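Local atomic coordinates of Rubredoxin\:oxygen oxidoreductase (Desulfovibrio gigas, PDB entry 1E5D), a protein that catalyses the four-electron reduction of dioxygen to two molecules of water, using a diiron centre and flavin mononucleotide. Residues I77-L82 with S163-G168; T142-W147 with A202-K207. All blocks are in the same frame, centred on the assembly; numbering follows the deposited sequence.

Contact 1 of 2, residues I77-L82 with S163-G168. With FEO (mu-oxo-diiron), chain D.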
loop_
_atom_site.group_PDB
_atom_site.type_symbol
_atom_site.label_atom_id
_atom_site.label_comp_id
_atom_site.label_asym_id
_atom_site.label_seq_id
_atom_site.Cartn_x
_atom_site.Cartn_y
_atom_site.Cartn_z
ATOM N N ILE A 77 13.067 -29.798 -14.400
ATOM C CA ILE A 77 12.671 -28.594 -13.671
ATOM C C ILE A 77 12.991 -27.342 -14.482
ATOM O O ILE A 77 14.146 -26.977 -14.653
ATOM C CB ILE A 77 13.344 -28.503 -12.301
ATOM C CG1 ILE A 77 13.311 -29.822 -11.530
ATOM C CG2 ILE A 77 12.707 -27.392 -11.478
ATOM C CD1 ILE A 77 11.885 -30.301 -11.317
ATOM N N GLN A 78 11.898 -26.747 -14.949
ATOM C CA GLN A 78 11.910 -25.650 -15.896
ATOM C C GLN A 78 11.913 -24.280 -15.241
ATOM O O GLN A 78 12.126 -23.294 -15.949
ATOM C CB GLN A 78 10.687 -25.723 -16.817
ATOM C CG GLN A 78 10.313 -27.150 -17.206
ATOM C CD GLN A 78 9.529 -27.141 -18.507
ATOM O OE1 GLN A 78 10.135 -27.078 -19.578
ATOM N NE2 GLN A 78 8.207 -27.186 -18.404
ATOM N N HIS A 79 11.678 -24.226 -13.941
ATOM C CA HIS A 79 11.579 -22.909 -13.269
ATOM C C HIS A 79 11.801 -23.193 -11.794
ATOM O O HIS A 79 11.270 -24.207 -11.313
ATOM C CB HIS A 79 10.255 -22.290 -13.654
ATOM C CG HIS A 79 9.790 -20.992 -13.102
ATOM N ND1 HIS A 79 10.621 -19.948 -12.777
ATOM C CD2 HIS A 79 8.533 -20.549 -12.809
ATOM C CE1 HIS A 79 9.916 -18.935 -12.312
ATOM N NE2 HIS A 79 8.631 -19.277 -12.319
ATOM N N LEU A 80 12.588 -22.396 -11.076
ATOM C CA LEU A 80 12.924 -22.809 -9.708
ATOM C C LEU A 80 12.091 -22.096 -8.654
ATOM O O LEU A 80 12.205 -22.360 -7.460
ATOM C CB LEU A 80 14.420 -22.602 -9.442
ATOM C CG LEU A 80 15.293 -23.823 -9.753
ATOM C CD1 LEU A 80 14.813 -25.015 -8.940
ATOM C CD2 LEU A 80 15.285 -24.141 -11.242
ATOM N N GLU A 81 11.229 -21.187 -9.087
ATOM C CA GLU A 81 10.260 -20.572 -8.186
ATOM C C GLU A 81 9.493 -21.671 -7.459
ATOM O O GLU A 81 9.166 -22.701 -8.056
ATOM C CB GLU A 81 9.349 -19.657 -8.991
ATOM C CG GLU A 81 8.267 -18.958 -8.192
ATOM C CD GLU A 81 7.703 -17.781 -8.958
ATOM O OE1 GLU A 81 8.125 -17.567 -10.111
ATOM O OE2 GLU A 81 6.846 -17.085 -8.385
ATOM N N LEU A 82 9.233 -21.460 -6.169
ATOM C CA LEU A 82 8.781 -22.581 -5.342
ATOM C C LEU A 82 7.399 -23.086 -5.698
ATOM O O LEU A 82 6.998 -24.183 -5.300
ATOM C CB LEU A 82 8.850 -22.175 -3.864
ATOM C CG LEU A 82 10.274 -22.032 -3.320
ATOM C CD1 LEU A 82 10.258 -21.653 -1.847
ATOM C CD2 LEU A 82 11.043 -23.322 -3.551
ATOM N N SER A 163 5.360 -25.054 -21.213
ATOM C CA SER A 163 5.872 -23.702 -21.141
ATOM C C SER A 163 6.072 -23.067 -19.775
ATOM O O SER A 163 6.268 -21.839 -19.729
ATOM C CB SER A 163 4.893 -22.762 -21.894
ATOM O OG SER A 163 3.582 -23.047 -21.439
ATOM N N ASN A 164 6.047 -23.798 -18.681
ATOM C CA ASN A 164 6.139 -23.230 -17.332
ATOM C C ASN A 164 5.124 -22.098 -17.169
ATOM O O ASN A 164 3.955 -22.291 -17.514
ATOM C CB ASN A 164 7.555 -22.843 -16.968
ATOM C CG ASN A 164 8.248 -21.611 -17.458
ATOM O OD1 ASN A 164 7.981 -20.519 -16.934
ATOM N ND2 ASN A 164 9.137 -21.730 -18.433
ATOM N N ASP A 165 5.475 -20.967 -16.585
ATOM C CA ASP A 165 4.509 -19.911 -16.331
ATOM C C ASP A 165 4.010 -19.251 -17.609
ATOM O O ASP A 165 2.936 -18.654 -17.646
ATOM C CB ASP A 165 5.148 -18.842 -15.434
ATOM C CG ASP A 165 5.302 -19.273 -13.994
ATOM O OD1 ASP A 165 4.439 -20.018 -13.484
ATOM O OD2 ASP A 165 6.302 -18.864 -13.352
ATOM N N ILE A 166 4.785 -19.316 -18.687
ATOM C CA ILE A 166 4.401 -18.647 -19.930
ATOM C C ILE A 166 3.078 -19.194 -20.451
ATOM O O ILE A 166 2.900 -20.413 -20.565
ATOM C CB ILE A 166 5.521 -18.815 -20.978
ATOM C CG1 ILE A 166 6.898 -18.455 -20.407
ATOM C CG2 ILE A 166 5.253 -18.051 -22.263
ATOM C CD1 ILE A 166 8.055 -18.944 -21.250
ATOM N N PHE A 167 2.169 -18.276 -20.760
ATOM C CA PHE A 167 0.849 -18.592 -21.288
ATOM C C PHE A 167 -0.076 -19.024 -20.156
ATOM O O PHE A 167 -1.248 -19.336 -20.365
ATOM C CB PHE A 167 0.890 -19.685 -22.366
ATOM C CG PHE A 167 1.755 -19.271 -23.549
ATOM C CD1 PHE A 167 1.431 -18.135 -24.277
ATOM C CD2 PHE A 167 2.866 -20.011 -23.915
ATOM C CE1 PHE A 167 2.206 -17.738 -25.350
ATOM C CE2 PHE A 167 3.646 -19.616 -24.985
ATOM C CZ PHE A 167 3.317 -18.480 -25.701
ATOM N N GLY A 168 0.489 -19.034 -18.949
ATOM C CA GLY A 168 -0.274 -19.415 -17.777
ATOM C C GLY A 168 -1.391 -18.430 -17.513
ATOM O O GLY A 168 -1.380 -17.254 -17.860
HETATM FE FE1 FEO D . 4.291 -20.123 -11.438
HETATM FE FE2 FEO D . 6.960 -18.098 -11.705
HETATM O O FEO D . 5.861 -19.810 -10.732
HETATM O O HOH W 1 4.953 -22.459 -11.577
#

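Contact 2 of 2, residues T142-W147 with A202-K207. With FMN (flavin mononucleotide), chain F; FEO (mu-oxo-diiron), chain D.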
loop_
_atom_site.group_PDB
_atom_site.type_symbol
_atom_site.label_atom_id
_atom_site.label_comp_id
_atom_site.label_asym_id
_atom_site.label_seq_id
_atom_site.Cartn_x
_atom_site.Cartn_y
_atom_site.Cartn_z
ATOM N N THR A 142 14.311 -19.553 -22.214
ATOM C CA THR A 142 13.436 -18.390 -22.229
ATOM C C THR A 142 13.774 -17.493 -21.044
ATOM O O THR A 142 12.895 -17.149 -20.257
ATOM C CB THR A 142 11.957 -18.805 -22.184
ATOM O OG1 THR A 142 11.765 -19.888 -21.264
ATOM C CG2 THR A 142 11.509 -19.338 -23.539
ATOM N N ARG A 143 15.056 -17.138 -20.936
ATOM C CA ARG A 143 15.532 -16.306 -19.839
ATOM C C ARG A 143 14.664 -15.052 -19.691
ATOM O O ARG A 143 14.218 -14.512 -20.703
ATOM C CB ARG A 143 17.000 -15.923 -20.020
ATOM C CG ARG A 143 17.840 -16.961 -20.738
ATOM C CD ARG A 143 18.930 -17.578 -19.884
ATOM N NE ARG A 143 20.261 -17.082 -20.184
ATOM C CZ ARG A 143 21.364 -17.725 -20.522
ATOM N NH1 ARG A 143 21.416 -19.044 -20.651
ATOM N NH2 ARG A 143 22.479 -17.029 -20.746
ATOM N N MET A 144 14.457 -14.648 -18.447
ATOM C CA MET A 144 13.656 -13.536 -17.981
ATOM C C MET A 144 12.193 -13.643 -18.406
ATOM O O MET A 144 11.504 -12.642 -18.571
ATOM C CB MET A 144 14.219 -12.193 -18.464
ATOM C CG MET A 144 15.639 -11.947 -17.961
ATOM S SD MET A 144 15.929 -12.673 -16.338
ATOM C CE MET A 144 14.849 -11.660 -15.328
ATOM N N LEU A 145 11.730 -14.874 -18.576
ATOM C CA LEU A 145 10.318 -15.139 -18.817
ATOM C C LEU A 145 9.800 -16.175 -17.822
ATOM O O LEU A 145 9.517 -17.304 -18.234
ATOM C CB LEU A 145 10.085 -15.635 -20.237
ATOM C CG LEU A 145 10.327 -14.642 -21.371
ATOM C CD1 LEU A 145 9.882 -15.245 -22.697
ATOM C CD2 LEU A 145 9.599 -13.330 -21.126
ATOM N N HIS A 146 9.686 -15.819 -16.552
ATOM C CA HIS A 146 9.963 -14.493 -16.031
ATOM C C HIS A 146 11.164 -14.469 -15.100
ATOM O O HIS A 146 11.451 -13.452 -14.475
ATOM C CB HIS A 146 8.734 -13.990 -15.263
ATOM C CG HIS A 146 8.448 -14.899 -14.103
ATOM N ND1 HIS A 146 8.866 -14.652 -12.820
ATOM C CD2 HIS A 146 7.781 -16.070 -14.063
ATOM C CE1 HIS A 146 8.461 -15.634 -12.031
ATOM N NE2 HIS A 146 7.798 -16.511 -12.763
ATOM N N TRP A 147 11.884 -15.575 -14.990
ATOM C CA TRP A 147 13.137 -15.627 -14.239
ATOM C C TRP A 147 14.284 -16.033 -15.167
ATOM O O TRP A 147 14.069 -16.556 -16.261
ATOM C CB TRP A 147 13.050 -16.613 -13.082
ATOM C CG TRP A 147 12.430 -16.119 -11.822
ATOM C CD1 TRP A 147 11.726 -14.965 -11.625
ATOM C CD2 TRP A 147 12.463 -16.791 -10.553
ATOM N NE1 TRP A 147 11.317 -14.871 -10.313
ATOM C CE2 TRP A 147 11.758 -15.982 -9.635
ATOM C CE3 TRP A 147 13.017 -17.991 -10.108
ATOM C CZ2 TRP A 147 11.600 -16.349 -8.298
ATOM C CZ3 TRP A 147 12.864 -18.357 -8.786
ATOM C CH2 TRP A 147 12.158 -17.532 -7.898
ATOM N N ALA A 202 8.720 -7.660 -21.776
ATOM C CA ALA A 202 8.102 -7.575 -23.092
ATOM C C ALA A 202 9.102 -7.883 -24.202
ATOM O O ALA A 202 8.819 -8.743 -25.049
ATOM C CB ALA A 202 7.466 -6.194 -23.253
ATOM N N PRO A 203 10.265 -7.244 -24.267
ATOM C CA PRO A 203 11.200 -7.541 -25.364
ATOM C C PRO A 203 11.580 -9.017 -25.411
ATOM O O PRO A 203 11.559 -9.636 -26.474
ATOM C CB PRO A 203 12.446 -6.714 -25.052
ATOM C CG PRO A 203 12.043 -5.718 -24.025
ATOM C CD PRO A 203 10.802 -6.218 -23.362
ATOM N N GLN A 204 11.939 -9.582 -24.260
ATOM C CA GLN A 204 12.310 -11.000 -24.280
ATOM C C GLN A 204 11.119 -11.814 -24.773
ATOM O O GLN A 204 11.276 -12.812 -25.461
ATOM C CB GLN A 204 12.764 -11.497 -22.913
ATOM C CG GLN A 204 14.123 -10.963 -22.504
ATOM C CD GLN A 204 14.073 -9.556 -21.949
ATOM O OE1 GLN A 204 13.187 -8.764 -22.260
ATOM N NE2 GLN A 204 15.040 -9.211 -21.106
ATOM N N THR A 205 9.939 -11.320 -24.396
ATOM C CA THR A 205 8.713 -11.991 -24.797
ATOM C C THR A 205 8.701 -12.129 -26.315
ATOM O O THR A 205 8.486 -13.199 -26.875
ATOM C CB THR A 205 7.467 -11.213 -24.345
ATOM O OG1 THR A 205 7.379 -11.214 -22.912
ATOM C CG2 THR A 205 6.207 -11.883 -24.869
ATOM N N LEU A 206 8.952 -10.991 -26.959
ATOM C CA LEU A 206 8.933 -10.959 -28.419
ATOM C C LEU A 206 10.065 -11.786 -29.016
ATOM O O LEU A 206 9.853 -12.561 -29.950
ATOM C CB LEU A 206 8.988 -9.505 -28.899
ATOM C CG LEU A 206 7.748 -8.681 -28.545
ATOM C CD1 LEU A 206 7.992 -7.227 -28.898
ATOM C CD2 LEU A 206 6.510 -9.204 -29.246
ATOM N N LYS A 207 11.272 -11.638 -28.483
ATOM C CA LYS A 207 12.403 -12.406 -28.995
ATOM C C LYS A 207 12.126 -13.903 -28.918
ATOM O O LYS A 207 12.201 -14.637 -29.904
ATOM C CB LYS A 207 13.664 -12.035 -28.214
ATOM C CG LYS A 207 14.874 -11.754 -29.089
ATOM C CD LYS A 207 15.047 -10.272 -29.371
ATOM C CE LYS A 207 16.235 -9.694 -28.616
ATOM N NZ LYS A 207 16.820 -8.498 -29.286
HETATM N N1 FMN F . 14.912 -11.104 -8.154
HETATM C C2 FMN F . 15.710 -10.056 -8.323
HETATM O O2 FMN F . 16.868 -10.081 -8.009
HETATM N N3 FMN F . 15.315 -8.972 -9.146
HETATM C C4 FMN F . 14.013 -8.838 -9.571
HETATM O O4 FMN F . 13.713 -7.786 -10.093
HETATM C C4A FMN F . 13.059 -9.812 -9.057
HETATM N N5 FMN F . 11.775 -9.802 -9.489
HETATM C C5A FMN F . 10.941 -10.783 -9.040
HETATM C C6 FMN F . 9.547 -10.601 -9.213
HETATM C C7 FMN F . 8.680 -11.635 -8.943
HETATM C C7M FMN F . 7.221 -11.543 -9.311
HETATM C C8 FMN F . 9.125 -12.758 -8.166
HETATM C C8M FMN F . 8.209 -13.926 -7.903
HETATM C C9 FMN F . 10.492 -12.905 -7.904
HETATM C C9A FMN F . 11.364 -11.857 -8.215
HETATM N N10 FMN F . 12.749 -11.897 -7.875
HETATM C C10 FMN F . 13.569 -10.904 -8.230
HETATM C "C1'" FMN F . 13.250 -13.072 -7.118
HETATM C "C2'" FMN F . 13.007 -12.924 -5.599
HETATM O "O2'" FMN F . 13.713 -11.772 -5.146
HETATM C "C3'" FMN F . 13.588 -14.152 -4.920
HETATM O "O3'" FMN F . 12.739 -15.258 -5.229
HETATM C "C4'" FMN F . 13.581 -13.964 -3.394
HETATM O "O4'" FMN F . 14.206 -15.082 -2.746
HETATM C "C5'" FMN F . 12.123 -13.884 -2.962
HETATM O "O5'" FMN F . 12.099 -13.587 -1.426
HETATM P P FMN F . 10.897 -13.895 -0.560
HETATM O O1P FMN F . 11.178 -13.158 0.754
HETATM O O2P FMN F . 9.693 -13.647 -1.209
HETATM O O3P FMN F . 10.889 -15.319 -0.240
HETATM FE FE1 FEO D . 4.291 -20.123 -11.438
HETATM FE FE2 FEO D . 6.960 -18.098 -11.705
HETATM O O FEO D . 5.861 -19.810 -10.732
HETATM O O HOH W 1 4.953 -22.459 -11.577
#

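Contact 1 of 2, residues I77-L82 with S163-G168
The diiron site of the beta-lactamase-like domain is where His79 and Glu81 meet Asp165, joined through metal rather than by any direct hydrogen bond. The iron FE2 is bound by His79 NE2 at 2.1 Å, Glu81 OE1 at 2.0 Å and Asp165 OD2 at 1.9 Å. Asp165 OD1 binds the other iron, FE1, at 2.0 Å, so this one carboxylate bridges the pair, and its plane stands 86° from that of the imidazole. His146 completes the protein ligands of FE2, and Asp83 and His226 those of FE1. His79, Glu81 and Asp83 form the HxExD sequence with which flavodiiron proteins replace the HxHxD of the metallo-beta-lactamase fold, carried by the chain after strand 74-77 of one sheet; Asp165 follows strand 160-164 of the other. In the second shell, Asn164 OD1 accepts the Asp165 backbone N at 2.6 Å, the donor lying above the amide plane. Gln78 CB also packs 4.3 Å from Asn164 CB, between the residues whose CA atoms come nearest across the segments. The Gln78 amide is held by Asp49 and Ser153. At the flavin side, Glu81 OE2 receives a hydrogen bond from Trp263 of the second subunit.

Contact 2 of 2, residues T142-W147 with A202-K207
A chi1 of -68° puts Leu145 CG beside the backbone N and anti to the carbonyl carbon, and the methyls beyond it reach the first turn of helix 202-214, where Thr205 and Gln204 receive them; the Gln204 chain is bent at chi2 (80°), which sets CD out of line with an extended chain. The two Leu145 methyls divide the work. CD2 approaches Thr205 OG1 to 3.5 Å, the two side chains crossing at about a right angle, and CD1 rests 3.9 Å from the carbonyl oxygen Gln204 O. Beside this pair the Gln204 chain lies against the type II turn that runs from Thr142 to Leu145: its CG is 4.0 Å from Arg143 O, and its NE2 is 4.1 Å from Met144 CB. Val198 of helix 183-198 also packs on both Leu145 and Thr205, so the leucine is embedded where the loop between strands 136-141 and 151-155 meets two helices of the metallo-beta-lactamase fold.

Beyond Leu145 a cis peptide bond leads into His146, whose NE2 binds the iron FE2 at 2.1 Å. Trp147 then presents its edge to the flavin: NE1 is 3.2 Å from FMN C9, with that carbon near the indole plane. This FMN is hydrogen-bonded by backbone and side chains of the second subunit, and its methyl C8M stands 5.8 Å from FE2, a separation consistent with direct electron transfer from flavin to iron across the subunit boundary.

No hydrogen bond links the loop to the helix. Thr205 OG1 is instead paired with Tyr201 O and Tyr194 OH, which satisfies the hydroxyl and implies that its meeting with Leu145 is van der Waals packing.

Overall arrangement
Contact 1 is wholly buried, whereas contact 2 is buried at Leu145 and Thr205 but reaches the surface through Arg143. Their centres lie 12 Å apart. Strand 160-164, which leads into 163-168, and strands 136-141 and 151-155, which flank loop 142-147, belong to one six-stranded sheet, and FE2 is bound from both contacts. In contact 1 both segments supply iron ligands; in contact 2 the loop alone does, by His146, while the helix offers Gln204 and Thr205, met mainly by the nonpolar Leu145 side chain. Metal coordination joins the first pair, van der Waals packing the second. They meet directly, with Trp147 CZ3 3.3 Å from Glu81 N, and each touches the second subunit, at its Trp263 and Trp347 respectively.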